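Local coordinates for invasion-associated protein B (Bartonella henselae, PDB 3DTD), which is of unknown molecular function but probably takes part in host-cell invasion by this bacterium, at residues D69-F80 with P108-K119; I82-D93 with G128-A138. All coordinates share one frame; numbering follows the deposited sequence.

Contact 1 of 2, residues D69-F80 with P108-K119; sequences DGVVSGNLTVPF and PAGCIVPIVFDK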
loop_
_atom_site.group_PDB
_atom_site.type_symbol
_atom_site.label_atom_id
_atom_site.label_comp_id
_atom_site.label_asym_id
_atom_site.label_seq_id
_atom_site.Cartn_x
_atom_site.Cartn_y
_atom_site.Cartn_z
ATOM N N ASP C 69 8.609 -42.347 -30.238
ATOM C CA ASP C 69 8.548 -42.857 -31.610
ATOM C C ASP C 69 8.942 -41.824 -32.677
ATOM O O ASP C 69 8.825 -42.086 -33.878
ATOM C CB ASP C 69 7.161 -43.447 -31.904
ATOM C CG ASP C 69 6.038 -42.429 -31.755
ATOM O OD1 ASP C 69 5.872 -41.866 -30.650
ATOM O OD2 ASP C 69 5.309 -42.210 -32.746
ATOM N N GLY C 70 9.412 -40.659 -32.237
ATOM C CA GLY C 70 9.919 -39.627 -33.145
ATOM C C GLY C 70 8.923 -38.559 -33.566
ATOM O O GLY C 70 9.262 -37.661 -34.342
ATOM N N VAL C 71 7.696 -38.652 -33.056
ATOM C CA VAL C 71 6.646 -37.676 -33.368
ATOM C C VAL C 71 6.710 -36.460 -32.416
ATOM O O VAL C 71 6.993 -36.597 -31.222
ATOM C CB VAL C 71 5.223 -38.356 -33.436
ATOM C CG1 VAL C 71 4.796 -38.933 -32.088
ATOM C CG2 VAL C 71 4.157 -37.409 -33.977
ATOM N N VAL C 72 6.483 -35.272 -32.970
ATOM C CA VAL C 72 6.486 -34.033 -32.202
ATOM C C VAL C 72 5.043 -33.596 -31.897
ATOM O O VAL C 72 4.246 -33.397 -32.810
ATOM C CB VAL C 72 7.284 -32.931 -32.956
ATOM C CG1 VAL C 72 7.080 -31.569 -32.337
ATOM C CG2 VAL C 72 8.770 -33.277 -32.992
ATOM N N SER C 73 4.707 -33.469 -30.613
ATOM C CA SER C 73 3.356 -33.076 -30.200
ATOM C C SER C 73 3.363 -32.080 -29.037
ATOM O O SER C 73 4.371 -31.916 -28.357
ATOM C CB SER C 73 2.515 -34.309 -29.840
ATOM O OG SER C 73 2.891 -34.849 -28.582
ATOM N N GLY C 74 2.232 -31.420 -28.815
ATOM C CA GLY C 74 2.076 -30.533 -27.670
ATOM C C GLY C 74 0.861 -29.636 -27.760
ATOM O O GLY C 74 -0.196 -30.052 -28.237
ATOM N N ASN C 75 1.018 -28.395 -27.306
ATOM C CA ASN C 75 -0.098 -27.457 -27.228
ATOM C C ASN C 75 0.208 -26.061 -27.738
ATOM O O ASN C 75 1.286 -25.515 -27.505
ATOM C CB ASN C 75 -0.631 -27.373 -25.792
ATOM C CG ASN C 75 -1.343 -28.642 -25.358
ATOM O OD1 ASN C 75 -2.330 -29.058 -25.970
ATOM N ND2 ASN C 75 -0.843 -29.265 -24.299
ATOM N N LEU C 76 -0.775 -25.494 -28.424
ATOM C CA LEU C 76 -0.756 -24.112 -28.842
ATOM C C LEU C 76 -1.769 -23.346 -27.991
ATOM O O LEU C 76 -2.904 -23.785 -27.833
ATOM C CB LEU C 76 -1.107 -24.025 -30.330
ATOM C CG LEU C 76 -1.291 -22.681 -31.032
ATOM C CD1 LEU C 76 0.029 -21.964 -31.203
ATOM C CD2 LEU C 76 -1.950 -22.905 -32.380
ATOM N N THR C 77 -1.347 -22.219 -27.425
ATOM C CA THR C 77 -2.241 -21.350 -26.666
ATOM C C THR C 77 -2.603 -20.147 -27.531
ATOM O O THR C 77 -1.724 -19.437 -28.002
ATOM C CB THR C 77 -1.607 -20.885 -25.337
ATOM O OG1 THR C 77 -1.132 -22.022 -24.604
ATOM C CG2 THR C 77 -2.623 -20.135 -24.483
ATOM N N VAL C 78 -3.902 -19.949 -27.754
ATOM C CA VAL C 78 -4.415 -18.853 -28.588
ATOM C C VAL C 78 -5.255 -17.898 -27.716
ATOM O O VAL C 78 -5.597 -18.255 -26.586
ATOM C CB VAL C 78 -5.213 -19.387 -29.842
ATOM C CG1 VAL C 78 -4.318 -20.233 -30.751
ATOM C CG2 VAL C 78 -6.460 -20.155 -29.438
ATOM N N PRO C 79 -5.562 -16.676 -28.213
ATOM C CA PRO C 79 -6.361 -15.733 -27.413
ATOM C C PRO C 79 -7.794 -16.168 -27.090
ATOM O O PRO C 79 -8.322 -17.099 -27.690
ATOM C CB PRO C 79 -6.412 -14.471 -28.292
ATOM C CG PRO C 79 -5.319 -14.614 -29.255
ATOM C CD PRO C 79 -5.159 -16.073 -29.498
ATOM N N PHE C 80 -8.398 -15.471 -26.130
ATOM C CA PHE C 80 -9.824 -15.563 -25.843
ATOM C C PHE C 80 -10.613 -14.922 -26.983
ATOM O O PHE C 80 -10.071 -14.122 -27.750
ATOM C CB PHE C 80 -10.143 -14.808 -24.549
ATOM C CG PHE C 80 -9.627 -15.471 -23.299
ATOM C CD1 PHE C 80 -9.952 -16.793 -22.996
ATOM C CD2 PHE C 80 -8.846 -14.755 -22.403
ATOM C CE1 PHE C 80 -9.485 -17.390 -21.837
ATOM C CE2 PHE C 80 -8.378 -15.345 -21.242
ATOM C CZ PHE C 80 -8.696 -16.661 -20.957
ATOM N N PRO C 108 -7.447 -19.878 -17.769
ATOM C CA PRO C 108 -7.081 -18.455 -17.606
ATOM C C PRO C 108 -5.970 -17.914 -18.526
ATOM O O PRO C 108 -6.010 -16.737 -18.892
ATOM C CB PRO C 108 -6.650 -18.377 -16.140
ATOM C CG PRO C 108 -7.476 -19.419 -15.478
ATOM C CD PRO C 108 -7.519 -20.554 -16.456
ATOM N N ALA C 109 -5.013 -18.764 -18.901
ATOM C CA ALA C 109 -3.919 -18.386 -19.809
ATOM C C ALA C 109 -4.346 -18.215 -21.274
ATOM O O ALA C 109 -3.635 -17.590 -22.065
ATOM C CB ALA C 109 -2.772 -19.393 -19.706
ATOM N N GLY C 110 -5.500 -18.773 -21.628
ATOM C CA GLY C 110 -6.042 -18.668 -22.984
ATOM C C GLY C 110 -6.620 -19.992 -23.453
ATOM O O GLY C 110 -6.819 -20.909 -22.651
ATOM N N CYS C 111 -6.875 -20.094 -24.755
ATOM C CA CYS C 111 -7.484 -21.290 -25.333
ATOM C C CYS C 111 -6.460 -22.280 -25.887
ATOM O O CYS C 111 -5.571 -21.909 -26.651
ATOM C CB CYS C 111 -8.514 -20.898 -26.390
ATOM S SG CYS C 111 -9.925 -20.057 -25.661
ATOM N N ILE C 112 -6.604 -23.541 -25.495
ATOM C CA ILE C 112 -5.607 -24.569 -25.769
ATOM C C ILE C 112 -5.946 -25.378 -27.022
ATOM O O ILE C 112 -7.033 -25.951 -27.134
ATOM C CB ILE C 112 -5.408 -25.511 -24.542
ATOM C CG1 ILE C 112 -5.185 -24.708 -23.247
ATOM C CG2 ILE C 112 -4.277 -26.512 -24.784
ATOM C CD1 ILE C 112 -3.960 -23.779 -23.234
ATOM N N VAL C 113 -4.997 -25.397 -27.959
ATOM C CA VAL C 113 -5.111 -26.119 -29.222
ATOM C C VAL C 113 -4.053 -27.231 -29.256
ATOM O O VAL C 113 -2.861 -26.944 -29.360
ATOM C CB VAL C 113 -4.898 -25.167 -30.434
ATOM C CG1 VAL C 113 -5.086 -25.907 -31.747
ATOM C CG2 VAL C 113 -5.834 -23.972 -30.370
ATOM N N PRO C 114 -4.479 -28.503 -29.142
ATOM C CA PRO C 114 -3.539 -29.622 -29.253
ATOM C C PRO C 114 -3.013 -29.775 -30.677
ATOM O O PRO C 114 -3.770 -29.629 -31.639
ATOM C CB PRO C 114 -4.386 -30.847 -28.880
ATOM C CG PRO C 114 -5.633 -30.318 -28.291
ATOM C CD PRO C 114 -5.852 -28.974 -28.893
ATOM N N ILE C 115 -1.724 -30.063 -30.793
ATOM C CA ILE C 115 -1.059 -30.170 -32.085
ATOM C C ILE C 115 -0.198 -31.424 -32.142
ATOM O O ILE C 115 0.467 -31.772 -31.170
ATOM C CB ILE C 115 -0.203 -28.917 -32.397
ATOM C CG1 ILE C 115 0.415 -28.358 -31.108
ATOM C CG2 ILE C 115 -1.064 -27.856 -33.065
ATOM C CD1 ILE C 115 1.657 -27.531 -31.284
ATOM N N VAL C 116 -0.255 -32.117 -33.277
ATOM C CA VAL C 116 0.600 -33.266 -33.557
ATOM C C VAL C 116 1.231 -33.046 -34.934
ATOM O O VAL C 116 0.523 -32.821 -35.917
ATOM C CB VAL C 116 -0.191 -34.608 -33.526
ATOM C CG1 VAL C 116 0.671 -35.766 -34.003
ATOM C CG2 VAL C 116 -0.719 -34.903 -32.126
ATOM N N PHE C 117 2.560 -33.094 -34.994
ATOM C CA PHE C 117 3.291 -32.902 -36.246
ATOM C C PHE C 117 3.913 -34.207 -36.735
ATOM O O PHE C 117 4.682 -34.838 -36.008
ATOM C CB PHE C 117 4.394 -31.855 -36.069
ATOM C CG PHE C 117 3.908 -30.522 -35.566
ATOM C CD1 PHE C 117 4.427 -29.976 -34.399
ATOM C CD2 PHE C 117 2.945 -29.807 -36.261
ATOM C CE1 PHE C 117 3.991 -28.740 -33.936
ATOM C CE2 PHE C 117 2.503 -28.572 -35.806
ATOM C CZ PHE C 117 3.027 -28.038 -34.643
ATOM N N ASP C 118 3.586 -34.605 -37.965
ATOM C CA ASP C 118 4.247 -35.752 -38.600
ATOM C C ASP C 118 5.647 -35.393 -39.113
ATOM O O ASP C 118 6.022 -34.217 -39.110
ATOM C CB ASP C 118 3.374 -36.383 -39.704
ATOM C CG ASP C 118 2.924 -35.386 -40.772
ATOM O OD1 ASP C 118 3.747 -34.622 -41.315
ATOM O OD2 ASP C 118 1.721 -35.392 -41.097
ATOM N N LYS C 119 6.395 -36.404 -39.564
ATOM C CA LYS C 119 7.781 -36.250 -40.043
ATOM C C LYS C 119 7.941 -35.168 -41.113
ATOM O O LYS C 119 8.922 -34.421 -41.101
ATOM C CB LYS C 119 8.325 -37.578 -40.590
ATOM C CG LYS C 119 8.087 -38.806 -39.712
ATOM C CD LYS C 119 9.107 -38.930 -38.586
ATOM C CE LYS C 119 8.844 -40.177 -37.751
ATOM N NZ LYS C 119 9.780 -40.299 -36.596
#

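Contact 2 of 2, residues I82-D93 with G128-A138; sequences ILVSKPVRLQVD and GKHLKLAMTIA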
loop_
_atom_site.group_PDB
_atom_site.type_symbol
_atom_site.label_atom_id
_atom_site.label_comp_id
_atom_site.label_asym_id
_atom_site.label_seq_id
_atom_site.Cartn_x
_atom_site.Cartn_y
_atom_site.Cartn_z
ATOM N N ILE C 82 -12.138 -16.497 -29.509
ATOM C CA ILE C 82 -12.050 -17.277 -30.746
ATOM C C ILE C 82 -13.226 -18.247 -30.830
ATOM O O ILE C 82 -13.530 -18.945 -29.860
ATOM C CB ILE C 82 -10.685 -18.048 -30.846
ATOM C CG1 ILE C 82 -9.494 -17.079 -30.792
ATOM C CG2 ILE C 82 -10.606 -18.932 -32.099
ATOM C CD1 ILE C 82 -9.562 -15.924 -31.773
ATOM N N LEU C 83 -13.884 -18.264 -31.989
ATOM C CA LEU C 83 -14.972 -19.195 -32.284
ATOM C C LEU C 83 -14.494 -20.640 -32.248
ATOM O O LEU C 83 -13.746 -21.101 -33.109
ATOM C CB LEU C 83 -15.637 -18.862 -33.624
ATOM C CG LEU C 83 -16.910 -19.614 -34.019
ATOM C CD1 LEU C 83 -17.984 -19.493 -32.953
ATOM C CD2 LEU C 83 -17.420 -19.067 -35.321
ATOM N N VAL C 84 -14.960 -21.333 -31.221
ATOM C CA VAL C 84 -14.518 -22.665 -30.842
ATOM C C VAL C 84 -14.999 -23.773 -31.795
ATOM O O VAL C 84 -14.351 -24.824 -31.921
ATOM C CB VAL C 84 -14.944 -22.899 -29.360
ATOM C CG1 VAL C 84 -15.802 -24.135 -29.167
ATOM C CG2 VAL C 84 -13.740 -22.813 -28.420
ATOM N N SER C 85 -16.111 -23.503 -32.480
ATOM C CA SER C 85 -16.729 -24.469 -33.386
ATOM C C SER C 85 -16.022 -24.529 -34.740
ATOM O O SER C 85 -16.112 -25.531 -35.454
ATOM C CB SER C 85 -18.221 -24.162 -33.567
ATOM O OG SER C 85 -18.435 -22.827 -33.994
ATOM N N LYS C 86 -15.319 -23.456 -35.085
ATOM C CA LYS C 86 -14.562 -23.378 -36.332
ATOM C C LYS C 86 -13.083 -23.699 -36.077
ATOM O O LYS C 86 -12.576 -23.421 -34.983
ATOM C CB LYS C 86 -14.750 -22.002 -36.982
ATOM C CG LYS C 86 -16.150 -21.804 -37.565
ATOM C CD LYS C 86 -16.209 -20.656 -38.563
ATOM C CE LYS C 86 -15.914 -21.119 -39.986
ATOM N NZ LYS C 86 -17.016 -21.960 -40.544
ATOM N N PRO C 87 -12.390 -24.300 -37.072
ATOM C CA PRO C 87 -11.044 -24.823 -36.818
ATOM C C PRO C 87 -9.933 -23.774 -36.726
ATOM O O PRO C 87 -10.113 -22.621 -37.135
ATOM C CB PRO C 87 -10.790 -25.746 -38.022
ATOM C CG PRO C 87 -12.072 -25.802 -38.788
ATOM C CD PRO C 87 -12.794 -24.547 -38.466
ATOM N N VAL C 88 -8.803 -24.192 -36.164
ATOM C CA VAL C 88 -7.576 -23.408 -36.160
ATOM C C VAL C 88 -6.644 -24.023 -37.202
ATOM O O VAL C 88 -6.294 -25.204 -37.120
ATOM C CB VAL C 88 -6.904 -23.378 -34.755
ATOM C CG1 VAL C 88 -5.546 -22.673 -34.806
ATOM C CG2 VAL C 88 -7.816 -22.698 -33.733
ATOM N N ARG C 89 -6.269 -23.215 -38.187
ATOM C CA ARG C 89 -5.436 -23.648 -39.304
ATOM C C ARG C 89 -3.973 -23.269 -39.062
ATOM O O ARG C 89 -3.665 -22.123 -38.739
ATOM C CB ARG C 89 -5.960 -23.018 -40.600
ATOM C CG ARG C 89 -5.229 -23.409 -41.878
ATOM C CD ARG C 89 -5.833 -22.677 -43.067
ATOM N NE ARG C 89 -5.174 -23.011 -44.327
ATOM C CZ ARG C 89 -4.232 -22.270 -44.906
ATOM N NH1 ARG C 89 -3.821 -21.137 -44.342
ATOM N NH2 ARG C 89 -3.698 -22.661 -46.058
ATOM N N LEU C 90 -3.088 -24.250 -39.210
ATOM C CA LEU C 90 -1.648 -24.053 -39.046
ATOM C C LEU C 90 -0.926 -24.267 -40.373
ATOM O O LEU C 90 -1.097 -25.301 -41.018
ATOM C CB LEU C 90 -1.088 -25.014 -37.991
ATOM C CG LEU C 90 -1.239 -24.681 -36.502
ATOM C CD1 LEU C 90 -2.607 -25.070 -35.962
ATOM C CD2 LEU C 90 -0.155 -25.382 -35.712
ATOM N N GLN C 91 -0.114 -23.292 -40.770
ATOM C CA GLN C 91 0.612 -23.354 -42.034
ATOM C C GLN C 91 2.037 -22.829 -41.885
ATOM O O GLN C 91 2.248 -21.732 -41.374
ATOM C CB GLN C 91 -0.134 -22.560 -43.115
ATOM C CG GLN C 91 0.452 -22.695 -44.517
ATOM C CD GLN C 91 -0.218 -21.789 -45.536
ATOM O OE1 GLN C 91 -0.835 -20.780 -45.187
ATOM N NE2 GLN C 91 -0.088 -22.142 -46.806
ATOM N N VAL C 92 3.010 -23.617 -42.334
ATOM C CA VAL C 92 4.392 -23.153 -42.367
ATOM C C VAL C 92 4.566 -22.231 -43.569
ATOM O O VAL C 92 4.573 -22.683 -44.720
ATOM C CB VAL C 92 5.420 -24.300 -42.429
ATOM C CG1 VAL C 92 6.807 -23.766 -42.139
ATOM C CG2 VAL C 92 5.066 -25.398 -41.452
ATOM N N ASP C 93 4.687 -20.937 -43.266
ATOM C CA ASP C 93 4.796 -19.861 -44.253
ATOM C C ASP C 93 3.668 -19.898 -45.289
ATOM O O ASP C 93 2.501 -19.745 -44.930
ATOM C CB ASP C 93 6.193 -19.833 -44.896
ATOM C CG ASP C 93 7.301 -19.595 -43.880
ATOM O OD1 ASP C 93 7.236 -18.595 -43.127
ATOM O OD2 ASP C 93 8.243 -20.409 -43.838
ATOM N N GLY C 128 11.271 -23.536 -42.131
ATOM C CA GLY C 128 10.371 -22.384 -42.165
ATOM C C GLY C 128 10.809 -21.192 -41.341
ATOM O O GLY C 128 11.730 -21.294 -40.532
ATOM N N LYS C 129 10.135 -20.064 -41.554
ATOM C CA LYS C 129 10.385 -18.829 -40.806
ATOM C C LYS C 129 9.244 -18.492 -39.844
ATOM O O LYS C 129 9.482 -18.099 -38.700
ATOM C CB LYS C 129 10.647 -17.659 -41.763
ATOM C CG LYS C 129 12.134 -17.405 -42.024
ATOM C CD LYS C 129 12.401 -16.840 -43.414
ATOM C CE LYS C 129 12.588 -17.957 -44.433
ATOM N NZ LYS C 129 12.996 -17.437 -45.766
ATOM N N HIS C 130 8.014 -18.661 -40.299
ATOM C CA HIS C 130 6.810 -18.411 -39.521
ATOM C C HIS C 130 5.873 -19.578 -39.569
ATOM O O HIS C 130 5.667 -20.157 -40.570
ATOM C CB HIS C 130 6.051 -17.230 -40.067
ATOM C CG HIS C 130 6.602 -15.921 -39.646
ATOM N ND1 HIS C 130 5.844 -14.784 -39.587
ATOM C CD2 HIS C 130 7.840 -15.567 -39.266
ATOM C CE1 HIS C 130 6.591 -13.790 -39.165
ATOM N NE2 HIS C 130 7.811 -14.236 -38.977
ATOM N N LEU C 131 5.275 -19.895 -38.461
ATOM C CA LEU C 131 4.127 -20.789 -38.447
ATOM C C LEU C 131 2.874 -19.929 -38.348
ATOM O O LEU C 131 2.550 -19.412 -37.281
ATOM C CB LEU C 131 4.208 -21.783 -37.289
ATOM C CG LEU C 131 3.037 -22.763 -37.131
ATOM C CD1 LEU C 131 2.854 -23.654 -38.358
ATOM C CD2 LEU C 131 3.251 -23.600 -35.905
ATOM N N LYS C 132 2.197 -19.756 -39.479
ATOM C CA LYS C 132 1.036 -18.878 -39.570
ATOM C C LYS C 132 -0.216 -19.538 -39.010
ATOM O O LYS C 132 -0.490 -20.711 -39.278
ATOM C CB LYS C 132 0.804 -18.447 -41.020
ATOM C CG LYS C 132 1.860 -17.493 -41.570
ATOM C CD LYS C 132 1.503 -17.029 -42.971
ATOM C CE LYS C 132 2.570 -16.101 -43.532
ATOM N NZ LYS C 132 2.251 -15.655 -44.921
ATOM N N LEU C 133 -0.967 -18.774 -38.222
ATOM C CA LEU C 133 -2.221 -19.255 -37.646
ATOM C C LEU C 133 -3.429 -18.569 -38.283
ATOM O O LEU C 133 -3.392 -17.371 -38.572
ATOM C CB LEU C 133 -2.253 -19.050 -36.129
ATOM C CG LEU C 133 -1.410 -19.821 -35.100
ATOM C CD1 LEU C 133 -0.607 -20.998 -35.674
ATOM C CD2 LEU C 133 -0.490 -18.879 -34.361
ATOM N N ALA C 134 -4.491 -19.341 -38.500
ATOM C CA ALA C 134 -5.754 -18.819 -39.024
ATOM C C ALA C 134 -6.931 -19.356 -38.212
ATOM O O ALA C 134 -7.074 -20.570 -38.035
ATOM C CB ALA C 134 -5.910 -19.175 -40.498
ATOM N N MET C 135 -7.764 -18.446 -37.713
ATOM C CA MET C 135 -8.932 -18.819 -36.904
ATOM C C MET C 135 -10.097 -17.847 -37.101
ATOM O O MET C 135 -9.978 -16.866 -37.835
ATOM C CB MET C 135 -8.552 -18.964 -35.419
ATOM C CG MET C 135 -7.942 -17.724 -34.781
ATOM S SD MET C 135 -6.888 -18.097 -33.362
ATOM C CE MET C 135 -5.363 -18.563 -34.167
ATOM N N THR C 136 -11.223 -18.134 -36.452
ATOM C CA THR C 136 -12.426 -17.315 -36.563
ATOM C C THR C 136 -12.754 -16.678 -35.208
ATOM O O THR C 136 -12.726 -17.347 -34.176
ATOM C CB THR C 136 -13.627 -18.163 -37.058
ATOM O OG1 THR C 136 -13.225 -18.959 -38.181
ATOM C CG2 THR C 136 -14.789 -17.279 -37.469
ATOM N N ILE C 137 -13.047 -15.382 -35.220
ATOM C CA ILE C 137 -13.462 -14.660 -34.019
ATOM C C ILE C 137 -14.953 -14.890 -33.754
ATOM O O ILE C 137 -15.770 -14.802 -34.673
ATOM C CB ILE C 137 -13.160 -13.139 -34.145
ATOM C CG1 ILE C 137 -11.682 -12.913 -34.491
ATOM C CG2 ILE C 137 -13.523 -12.389 -32.860
ATOM C CD1 ILE C 137 -11.332 -11.483 -34.868
ATOM N N ALA C 138 -15.293 -15.211 -32.506
ATOM C CA ALA C 138 -16.691 -15.321 -32.085
ATOM C C ALA C 138 -17.261 -13.929 -31.840
ATOM O O ALA C 138 -17.262 -13.419 -30.717
ATOM C CB ALA C 138 -16.823 -16.185 -30.852
HETATM O O HOH W 1 -11.701 -20.336 -35.021
HETATM O O HOH W 2 -11.052 -20.780 -38.772
#

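Contact 1 of 2, residues D69-F80 with P108-K119
Leu76 and Val113 face each other at the middle of two antiparallel strands, and their backbones are joined by a reciprocal pair of hydrogen bonds, Val113 N to Leu76 O at 2.6 Å and Leu76 N to Val113 O at 2.7 Å. Their side chains run alongside each other in one direction, CB to CB 4.0 Å. Val78 extends this apolar row: its CG2 packs on Cys111 CB at 3.7 Å and also meets Val113 CG2. Toward the other end, Val72 CG1 comes in the ring plane to the edge of Phe117, 3.7 Å from CD1. On the reverse face Asn75, Thr77 and Ile112 form a mixed surface. With its CG2 anti to the backbone N, Ile112 sets this methyl against Asn75 OD1 (3.4 Å), while its CD1 reaches Thr77 OG1. The two strands, 72-78 and 110-117, are neighbours in the larger antiparallel sheet, where strand 58-66 flanks the first and 105-107 the second. Beyond the last bridge, the Phe80 ring receives Gly110 CA over one face, a CH-pi contact of 4.2 Å to the centroid, and Pro108 O at its edge. Cys111 SG lies obliquely to that ring and is tied by a disulfide to Cys106. Helix 119-127 stands behind Val72 and Phe117, supplying Val122 to both and Tyr121 and Leu125 to the phenyl ring.

Contact 2 of 2, residues I82-D93 with G128-A138
Asp93 grips the start of the partner strand with both carboxylate oxygens: OD2 accepts Lys129 N at 3.0 Å through its syn lone pair, and OD1 accepts His130 N at 2.9 Å from the syn side but 32° out of the carboxylate plane. The carboxylate swings to the side facing away from its own C=O (chi1 -61°), which brings it back to the partner although the CB bond leads away. Asp93 N in turn donates to His130 O, so one residue holds the start of strand 130-136 by main chain and side chain alike. Further along, Leu90 touches two leucines of the partner strand, CG on Leu133 CD1 and CD2 at 3.8 Å from Leu131 CD2. On the other face Arg89 CB rests on Ala134 CB, and the extended arginine carries NH1 to Gln91 OE1 (3.1 Å), above that amide's plane, while Gln91 NE2 donates to Gly95 O. Met135, its CG wedged between its own N and C (chi1 58°), bends at chi3 and lies roughly perpendicular to Ile82, SD 3.8 Å from CD1. Past the regular pairing, Leu83 N donates to Thr136 O at 2.6 Å. One water accepts from Thr136 N and can donate to Leu83 O, one of several acceptors in its reach; a second links Pro87 O to Thr136 OG1, whose threonine lies across the bent Lys86 chain, OG1 nearest CD. Here 88-92 and 130-136 are the two inner strands of a four-stranded antiparallel sheet, between 98-101 and 144-151, with Tyr121 and Leu125 of helix 119-127 packed against Val92.

The centres of contacts 1 and 2 lie about 12 Å apart, and each joins adjacent antiparallel strands in a different sheet. Along the chain their segments alternate: 69-80, 82-93, 108-119, 128-138, so the chain passes from one sheet to the other and back before helix 119-127 leads into 128-138. The two sheets meet through apolar side chains: Ile115 CG2 packs on Leu90 CD2 at 3.7 Å, Val78 CG1 on Met135 CE, and Leu76 CD2 on Leu133 CD1. Together the two sheets thus share a hydrophobic core, a beta-sandwich-like arrangement consistent with the E-set clan. Both contacts also reach the second subunit.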